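Local atomic coordinates of methylmalonyl-CoA carboxyltransferase 5S subunit (PDB entry 1RQB), a protein that transfers a carboxyl group from the biotin of the 1.3S subunit to pyruvate, forming oxaloacetate, with the help of a bound cobalt ion. Residues Gly110-Phe122 with Arg421-Gln433. Numbering follows the deposited sequence.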
ATOM      1  N   GLY A 110     -14.855  27.399   6.045  1.00 19.76           N
ATOM      2  CA  GLY A 110     -15.335  28.221   4.951  1.00 21.07           C
ATOM      3  C   GLY A 110     -14.390  28.571   3.819  1.00 19.71           C
ATOM      4  O   GLY A 110     -13.322  27.982   3.669  1.00 24.61           O
ATOM      5  N   TYR A 111     -14.781  29.596   3.069  1.00 22.62           N
ATOM      6  CA  TYR A 111     -14.075  30.020   1.851  1.00 23.63           C
ATOM      7  C   TYR A 111     -13.251  31.295   2.042  1.00 21.70           C
ATOM      8  O   TYR A 111     -12.599  31.734   1.095  1.00 19.66           O
ATOM      9  CB  TYR A 111     -15.124  30.250   0.757  1.00 26.29           C
ATOM     10  CG  TYR A 111     -16.024  31.442   1.048  1.00 31.00           C
ATOM     11  CD1 TYR A 111     -15.788  32.684   0.450  1.00 34.29           C
ATOM     12  CD2 TYR A 111     -17.068  31.347   1.968  1.00 34.15           C
ATOM     13  CE1 TYR A 111     -16.564  33.797   0.765  1.00 33.66           C
ATOM     14  CE2 TYR A 111     -17.852  32.458   2.294  1.00 35.88           C
ATOM     15  CZ  TYR A 111     -17.594  33.680   1.692  1.00 36.36           C
ATOM     16  OH  TYR A 111     -18.350  34.784   2.032  1.00 33.74           O
ATOM     17  N   ARG A 112     -13.264  31.910   3.224  1.00 17.75           N
ATOM     18  CA  ARG A 112     -12.484  33.142   3.415  1.00 17.78           C
ATOM     19  C   ARG A 112     -12.140  33.325   4.893  1.00 15.00           C
ATOM     20  O   ARG A 112     -12.580  32.568   5.756  1.00 17.64           O
ATOM     21  CB  ARG A 112     -13.292  34.373   2.990  1.00 20.17           C
ATOM     22  CG  ARG A 112     -14.574  34.568   3.820  1.00 16.91           C
ATOM     23  CD  ARG A 112     -15.323  35.836   3.446  1.00 24.17           C
ATOM     24  NE  ARG A 112     -16.618  35.947   4.121  1.00 22.23           N
ATOM     25  CZ  ARG A 112     -16.821  36.484   5.321  1.00 23.65           C
ATOM     26  NH1 ARG A 112     -15.808  36.978   6.019  1.00 20.16           N
ATOM     27  NH2 ARG A 112     -18.056  36.542   5.814  1.00 23.46           N
ATOM     28  N   HIS A 113     -11.337  34.343   5.173  1.00 13.13           N
ATOM     29  CA  HIS A 113     -11.017  34.654   6.572  1.00 15.82           C
ATOM     30  C   HIS A 113     -12.258  35.308   7.182  1.00 16.73           C
ATOM     31  O   HIS A 113     -12.934  36.093   6.518  1.00 18.92           O
ATOM     32  CB  HIS A 113      -9.841  35.632   6.659  1.00 19.18           C
ATOM     33  CG  HIS A 113      -8.520  35.018   6.326  1.00 22.33           C
ATOM     34  ND1 HIS A 113      -7.384  35.252   7.070  1.00 26.52           N
ATOM     35  CD2 HIS A 113      -8.153  34.163   5.341  1.00 29.00           C
ATOM     36  CE1 HIS A 113      -6.376  34.563   6.562  1.00 26.16           C
ATOM     37  NE2 HIS A 113      -6.817  33.894   5.513  1.00 24.70           N
ATOM     38  N   TYR A 114     -12.569  34.962   8.425  1.00 13.26           N
ATOM     39  CA  TYR A 114     -13.728  35.563   9.101  1.00 17.03           C
ATOM     40  C   TYR A 114     -13.245  36.444  10.255  1.00 17.84           C
ATOM     41  O   TYR A 114     -12.128  36.297  10.749  1.00 12.36           O
ATOM     42  CB  TYR A 114     -14.653  34.485   9.674  1.00 16.65           C
ATOM     43  CG  TYR A 114     -15.316  33.656   8.614  1.00 16.97           C
ATOM     44  CD1 TYR A 114     -14.680  32.537   8.079  1.00 15.29           C
ATOM     45  CD2 TYR A 114     -16.544  34.036   8.084  1.00 18.45           C
ATOM     46  CE1 TYR A 114     -15.251  31.822   7.037  1.00 16.95           C
ATOM     47  CE2 TYR A 114     -17.121  33.336   7.037  1.00 17.21           C
ATOM     48  CZ  TYR A 114     -16.469  32.232   6.517  1.00 19.84           C
ATOM     49  OH  TYR A 114     -17.015  31.557   5.459  1.00 21.00           O
ATOM     50  N   ASN A 115     -14.114  37.365  10.663  1.00 18.50           N
ATOM     51  CA  ASN A 115     -13.822  38.227  11.816  1.00 18.56           C
ATOM     52  C   ASN A 115     -13.692  37.314  13.037  1.00 17.39           C
ATOM     53  O   ASN A 115     -14.318  36.257  13.106  1.00 16.30           O
ATOM     54  CB  ASN A 115     -14.954  39.253  12.003  1.00 19.82           C
ATOM     55  CG  ASN A 115     -14.896  39.958  13.347  1.00 21.11           C
ATOM     56  OD1 ASN A 115     -15.385  39.436  14.346  1.00 23.34           O
ATOM     57  ND2 ASN A 115     -14.293  41.149  13.383  1.00 22.35           N
ATOM     58  N   ASP A 116     -12.871  37.729  13.992  1.00 18.00           N
ATOM     59  CA  ASP A 116     -12.593  36.952  15.208  1.00 19.48           C
ATOM     60  C   ASP A 116     -13.861  36.466  15.915  1.00 22.05           C
ATOM     61  O   ASP A 116     -13.860  35.377  16.486  1.00 19.29           O
ATOM     62  CB  ASP A 116     -11.741  37.772  16.190  1.00 18.39           C
ATOM     63  CG  ASP A 116     -10.266  37.859  15.769  1.00 26.77           C
ATOM     64  OD1 ASP A 116      -9.823  37.036  14.929  1.00 20.63           O
ATOM     65  OD2 ASP A 116      -9.540  38.741  16.292  1.00 25.11           O
ATOM     66  N   GLU A 117     -14.943  37.244  15.888  1.00 18.45           N
ATOM     67  CA  GLU A 117     -16.165  36.846  16.604  1.00 22.54           C
ATOM     68  C   GLU A 117     -16.801  35.605  15.974  1.00 19.81           C
ATOM     69  O   GLU A 117     -17.413  34.799  16.675  1.00 19.34           O
ATOM     70  CB  GLU A 117     -17.202  37.972  16.615  1.00 28.17           C
ATOM     71  CG  GLU A 117     -17.842  38.227  15.264  1.00 35.53           C
ATOM     72  CD  GLU A 117     -18.761  39.437  15.254  1.00 36.43           C
ATOM     73  OE1 GLU A 117     -19.308  39.807  16.320  1.00 32.62           O
ATOM     74  OE2 GLU A 117     -18.947  40.004  14.163  1.00 38.39           O
ATOM     75  N   VAL A 118     -16.709  35.462  14.657  1.00 17.86           N
ATOM     76  CA  VAL A 118     -17.291  34.279  14.005  1.00 16.36           C
ATOM     77  C   VAL A 118     -16.480  33.041  14.402  1.00 13.63           C
ATOM     78  O   VAL A 118     -17.033  31.972  14.656  1.00 15.65           O
ATOM     79  CB  VAL A 118     -17.280  34.411  12.473  1.00 18.99           C
ATOM     80  CG1 VAL A 118     -17.953  33.177  11.832  1.00 15.92           C
ATOM     81  CG2 VAL A 118     -18.010  35.680  12.059  1.00 20.07           C
ATOM     82  N   VAL A 119     -15.161  33.194  14.458  1.00 14.17           N
ATOM     83  CA  VAL A 119     -14.285  32.082  14.856  1.00 17.63           C
ATOM     84  C   VAL A 119     -14.625  31.678  16.292  1.00 21.77           C
ATOM     85  O   VAL A 119     -14.735  30.496  16.610  1.00 16.48           O
ATOM     86  CB  VAL A 119     -12.794  32.500  14.758  1.00 17.99           C
ATOM     87  CG1 VAL A 119     -11.894  31.398  15.295  1.00 20.40           C
ATOM     88  CG2 VAL A 119     -12.434  32.819  13.308  1.00 19.19           C
ATOM     89  N   ASP A 120     -14.821  32.669  17.162  1.00 19.40           N
ATOM     90  CA  ASP A 120     -15.143  32.386  18.568  1.00 22.11           C
ATOM     91  C   ASP A 120     -16.436  31.573  18.667  1.00 21.02           C
ATOM     92  O   ASP A 120     -16.498  30.574  19.382  1.00 18.36           O
ATOM     93  CB  ASP A 120     -15.317  33.678  19.379  1.00 27.94           C
ATOM     94  CG  ASP A 120     -14.004  34.223  19.911  1.00 39.77           C
ATOM     95  OD1 ASP A 120     -13.232  33.428  20.502  1.00 44.97           O
ATOM     96  OD2 ASP A 120     -13.745  35.443  19.751  1.00 40.96           O
ATOM     97  N   ARG A 121     -17.465  32.011  17.952  1.00 15.75           N
ATOM     98  CA  ARG A 121     -18.767  31.328  18.006  1.00 13.62           C
ATOM     99  C   ARG A 121     -18.706  29.919  17.416  1.00 14.03           C
ATOM    100  O   ARG A 121     -19.353  29.011  17.934  1.00 12.97           O
ATOM    101  CB  ARG A 121     -19.831  32.142  17.286  1.00 18.24           C
ATOM    102  CG  ARG A 121     -20.187  33.427  18.038  1.00 22.59           C
ATOM    103  CD  ARG A 121     -21.248  34.196  17.300  1.00 29.51           C
ATOM    104  NE  ARG A 121     -21.710  35.373  18.034  1.00 30.48           N
ATOM    105  CZ  ARG A 121     -22.665  35.349  18.965  1.00 31.48           C
ATOM    106  NH1 ARG A 121     -23.266  34.209  19.283  1.00 31.49           N
ATOM    107  NH2 ARG A 121     -23.036  36.475  19.562  1.00 29.03           N
ATOM    108  N   PHE A 122     -17.952  29.728  16.338  1.00 13.60           N
ATOM    109  CA  PHE A 122     -17.875  28.396  15.719  1.00 13.12           C
ATOM    110  C   PHE A 122     -17.213  27.411  16.684  1.00 13.60           C
ATOM    111  O   PHE A 122     -17.706  26.307  16.910  1.00 14.34           O
ATOM    112  CB  PHE A 122     -17.061  28.433  14.426  1.00 13.53           C
ATOM    113  CG  PHE A 122     -17.001  27.094  13.717  1.00 15.48           C
ATOM    114  CD1 PHE A 122     -17.933  26.768  12.741  1.00 15.83           C
ATOM    115  CD2 PHE A 122     -16.044  26.141  14.076  1.00 17.77           C
ATOM    116  CE1 PHE A 122     -17.931  25.498  12.124  1.00 15.64           C
ATOM    117  CE2 PHE A 122     -16.028  24.858  13.466  1.00 15.66           C
ATOM    118  CZ  PHE A 122     -16.976  24.544  12.489  1.00 12.55           C
ATOM    119  N   ARG A 421      -1.798  40.388   9.959  1.00 20.44           N
ATOM    120  CA  ARG A 421      -2.848  39.360   9.933  1.00 19.31           C
ATOM    121  C   ARG A 421      -4.093  39.947   9.265  1.00 20.87           C
ATOM    122  O   ARG A 421      -4.622  40.969   9.700  1.00 20.76           O
ATOM    123  CB  ARG A 421      -3.179  38.932  11.365  1.00 20.36           C
ATOM    124  CG  ARG A 421      -4.117  37.734  11.463  1.00 20.07           C
ATOM    125  CD  ARG A 421      -4.534  37.491  12.907  1.00 19.47           C
ATOM    126  NE  ARG A 421      -5.341  38.609  13.391  1.00 22.03           N
ATOM    127  CZ  ARG A 421      -6.490  38.468  14.041  1.00 24.25           C
ATOM    128  NH1 ARG A 421      -6.962  37.254  14.302  1.00 22.00           N
ATOM    129  NH2 ARG A 421      -7.198  39.540  14.384  1.00 25.01           N
ATOM    130  N   PRO A 422      -4.584  39.295   8.197  1.00 16.18           N
ATOM    131  CA  PRO A 422      -5.765  39.757   7.466  1.00 17.38           C
ATOM    132  C   PRO A 422      -7.020  40.062   8.289  1.00 21.12           C
ATOM    133  O   PRO A 422      -7.699  41.056   8.038  1.00 19.74           O
ATOM    134  CB  PRO A 422      -6.009  38.631   6.461  1.00 22.42           C
ATOM    135  CG  PRO A 422      -4.631  38.137   6.178  1.00 17.52           C
ATOM    136  CD  PRO A 422      -3.978  38.120   7.537  1.00 15.96           C
ATOM    137  N   ALA A 423      -7.312  39.224   9.281  1.00 15.07           N
ATOM    138  CA  ALA A 423      -8.529  39.390  10.090  1.00 17.74           C
ATOM    139  C   ALA A 423      -8.500  40.687  10.900  1.00 17.21           C
ATOM    140  O   ALA A 423      -9.533  41.112  11.414  1.00 19.51           O
ATOM    141  CB  ALA A 423      -8.720  38.191  11.014  1.00 15.67           C
ATOM    142  N   ASP A 424      -7.330  41.299  11.043  1.00 16.21           N
ATOM    143  CA  ASP A 424      -7.206  42.573  11.770  1.00 19.96           C
ATOM    144  C   ASP A 424      -8.049  43.645  11.075  1.00 20.60           C
ATOM    145  O   ASP A 424      -8.487  44.612  11.697  1.00 22.52           O
ATOM    146  CB  ASP A 424      -5.749  43.064  11.759  1.00 22.23           C
ATOM    147  CG  ASP A 424      -4.899  42.448  12.852  1.00 29.41           C
ATOM    148  OD1 ASP A 424      -5.280  41.384  13.390  1.00 27.36           O
ATOM    149  OD2 ASP A 424      -3.829  43.032  13.162  1.00 29.65           O
ATOM    150  N   LEU A 425      -8.275  43.471   9.777  1.00 20.43           N
ATOM    151  CA  LEU A 425      -9.007  44.467   8.980  1.00 23.31           C
ATOM    152  C   LEU A 425     -10.500  44.149   8.880  1.00 21.83           C
ATOM    153  O   LEU A 425     -11.268  44.977   8.393  1.00 22.04           O
ATOM    154  CB  LEU A 425      -8.444  44.508   7.556  1.00 26.14           C
ATOM    155  CG  LEU A 425      -6.936  44.677   7.365  1.00 29.58           C
ATOM    156  CD1 LEU A 425      -6.613  44.567   5.881  1.00 32.10           C
ATOM    157  CD2 LEU A 425      -6.486  46.017   7.907  1.00 30.51           C
ATOM    158  N   LEU A 426     -10.925  42.973   9.331  1.00 19.01           N
ATOM    159  CA  LEU A 426     -12.333  42.578   9.181  1.00 20.04           C
ATOM    160  C   LEU A 426     -13.206  43.125  10.314  1.00 21.26           C
ATOM    161  O   LEU A 426     -12.905  42.958  11.494  1.00 19.49           O
ATOM    162  CB  LEU A 426     -12.454  41.055   9.130  1.00 19.54           C
ATOM    163  CG  LEU A 426     -11.656  40.374   8.017  1.00 20.82           C
ATOM    164  CD1 LEU A 426     -11.741  38.870   8.181  1.00 21.49           C
ATOM    165  CD2 LEU A 426     -12.203  40.787   6.665  1.00 21.29           C
ATOM    166  N   PRO A 427     -14.325  43.762   9.953  1.00 20.92           N
ATOM    167  CA  PRO A 427     -15.249  44.331  10.934  1.00 25.14           C
ATOM    168  C   PRO A 427     -16.199  43.261  11.475  1.00 24.57           C
ATOM    169  O   PRO A 427     -16.319  42.179  10.902  1.00 23.16           O
ATOM    170  CB  PRO A 427     -15.997  45.372  10.116  1.00 24.39           C
ATOM    171  CG  PRO A 427     -16.172  44.668   8.812  1.00 24.96           C
ATOM    172  CD  PRO A 427     -14.794  44.032   8.581  1.00 22.87           C
ATOM    173  N   PRO A 428     -16.877  43.555  12.592  1.00 27.30           N
ATOM    174  CA  PRO A 428     -17.820  42.590  13.174  1.00 26.75           C
ATOM    175  C   PRO A 428     -18.818  42.226  12.072  1.00 25.69           C
ATOM    176  O   PRO A 428     -19.175  43.075  11.257  1.00 24.76           O
ATOM    177  CB  PRO A 428     -18.455  43.383  14.310  1.00 27.78           C
ATOM    178  CG  PRO A 428     -17.300  44.250  14.776  1.00 29.02           C
ATOM    179  CD  PRO A 428     -16.699  44.728  13.472  1.00 26.94           C
ATOM    180  N   GLU A 429     -19.271  40.975  12.031  1.00 24.72           N
ATOM    181  CA  GLU A 429     -20.190  40.563  10.960  1.00 23.13           C
ATOM    182  C   GLU A 429     -21.281  39.621  11.474  1.00 22.96           C
ATOM    183  O   GLU A 429     -22.193  39.270  10.726  1.00 21.82           O
ATOM    184  CB  GLU A 429     -19.389  39.863   9.845  1.00 26.08           C
ATOM    185  CG  GLU A 429     -18.589  38.618  10.302  1.00 26.02           C
ATOM    186  CD  GLU A 429     -17.888  37.880   9.149  1.00 26.36           C
ATOM    187  OE1 GLU A 429     -16.640  37.940   9.031  1.00 20.76           O
ATOM    188  OE2 GLU A 429     -18.592  37.228   8.350  1.00 27.00           O
ATOM    189  N   TRP A 430     -21.223  39.218  12.738  1.00 22.11           N
ATOM    190  CA  TRP A 430     -22.214  38.261  13.252  1.00 24.58           C
ATOM    191  C   TRP A 430     -23.648  38.776  13.107  1.00 27.42           C
ATOM    192  O   TRP A 430     -24.521  38.046  12.640  1.00 21.65           O
ATOM    193  CB  TRP A 430     -21.936  37.897  14.713  1.00 22.81           C
ATOM    194  CG  TRP A 430     -22.887  36.847  15.233  1.00 24.34           C
ATOM    195  CD1 TRP A 430     -23.938  37.037  16.084  1.00 25.67           C
ATOM    196  CD2 TRP A 430     -22.891  35.447  14.899  1.00 22.12           C
ATOM    197  NE1 TRP A 430     -24.594  35.845  16.302  1.00 26.06           N
ATOM    198  CE2 TRP A 430     -23.971  34.855  15.586  1.00 23.76           C
ATOM    199  CE3 TRP A 430     -22.083  34.639  14.086  1.00 21.51           C
ATOM    200  CZ2 TRP A 430     -24.269  33.485  15.487  1.00 22.14           C
ATOM    201  CZ3 TRP A 430     -22.380  33.273  13.984  1.00 21.25           C
ATOM    202  CH2 TRP A 430     -23.462  32.716  14.682  1.00 19.60           C
ATOM    203  N   GLU A 431     -23.916  40.013  13.516  1.00 27.35           N
ATOM    204  CA  GLU A 431     -25.281  40.552  13.414  1.00 30.48           C
ATOM    205  C   GLU A 431     -25.768  40.551  11.963  1.00 29.63           C
ATOM    206  O   GLU A 431     -26.916  40.199  11.695  1.00 30.39           O
ATOM    207  CB  GLU A 431     -25.363  41.966  14.003  1.00 36.72           C
ATOM    208  CG  GLU A 431     -25.939  42.058  15.425  1.00 46.14           C
ATOM    209  CD  GLU A 431     -25.559  40.906  16.349  1.00 51.61           C
ATOM    210  OE1 GLU A 431     -24.350  40.693  16.594  1.00 55.76           O
ATOM    211  OE2 GLU A 431     -26.483  40.219  16.844  1.00 54.25           O
ATOM    212  N   LYS A 432     -24.905  40.933  11.029  1.00 27.52           N
ATOM    213  CA  LYS A 432     -25.268  40.963   9.605  1.00 26.23           C
ATOM    214  C   LYS A 432     -25.571  39.549   9.102  1.00 27.89           C
ATOM    215  O   LYS A 432     -26.521  39.336   8.349  1.00 22.95           O
ATOM    216  CB  LYS A 432     -24.121  41.563   8.789  1.00 28.40           C
ATOM    217  CG  LYS A 432     -24.327  41.535   7.279  1.00 39.88           C
ATOM    218  CD  LYS A 432     -23.078  42.044   6.554  1.00 44.54           C
ATOM    219  CE  LYS A 432     -23.209  41.957   5.034  1.00 47.02           C
ATOM    220  NZ  LYS A 432     -24.316  42.804   4.504  1.00 53.37           N
ATOM    221  N   GLN A 433     -24.746  38.583   9.499  1.00 23.68           N
ATOM    222  CA  GLN A 433     -24.943  37.192   9.070  1.00 24.53           C
ATOM    223  C   GLN A 433     -26.261  36.662   9.636  1.00 22.36           C
ATOM    224  O   GLN A 433     -27.042  36.030   8.926  1.00 23.67           O
ATOM    225  CB  GLN A 433     -23.796  36.299   9.567  1.00 26.59           C
ATOM    226  CG  GLN A 433     -22.412  36.616   8.997  1.00 27.90           C
ATOM    227  CD  GLN A 433     -22.300  36.315   7.519  1.00 31.10           C
ATOM    228  OE1 GLN A 433     -23.163  35.656   6.940  1.00 31.56           O
ATOM    229  NE2 GLN A 433     -21.225  36.784   6.898  1.00 36.83           N
TER
HETATM  230  O   HOH W   1      -6.469  36.324   9.404  1.00 19.85           O
HETATM  231  O   HOH W   2     -11.129  39.931  13.410  1.00 19.57           O
HETATM  232  O   HOH W   3     -21.740  41.749  14.727  1.00 35.39           O
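Where a segment of the conserved carboxylase region packs against the TIM barrel, R112, in the loop leading into helix 116-128, meets E429, the N-cap residue of helix 430-437, a worked example of how carboxylates tie two parts of a fold together. The R112 guanidinium meets E429 end-on and nearly coplanar (planes 10° apart), NH2 lying 2.7 Å from E429 OE2 and NH1 reaching OE1. Both oxygens are held twice: N115 N donates to E429 OE1 on its anti side at 3.1 Å, while Q433 NE2 donates to OE2. Y114 CE2 sits over one face of the R112 guanidinium, and V118 CG2 packs on E429 CG at 3.5 Å. An alanine in place of E429 would probably leave R112 without its carboxylate mate and take from N115 N the acceptor described here. E117, its CG between the backbone N and carbonyl carbon (chi1 71°), accepts at OE2 from W430 N, which lies above the carboxylate plane (2.8 Å). N115 ND2 bonds L426 O. R421 grips D116 end-on through NH1 and NH2, and holds D424 OD1 side-on through NE and the same NH2. R121 lays its guanidinium flat on the W430 indole, CZ 3.5 Å from the centroid of the W430 five-membered ring, a cation-pi stack with planes at 7°.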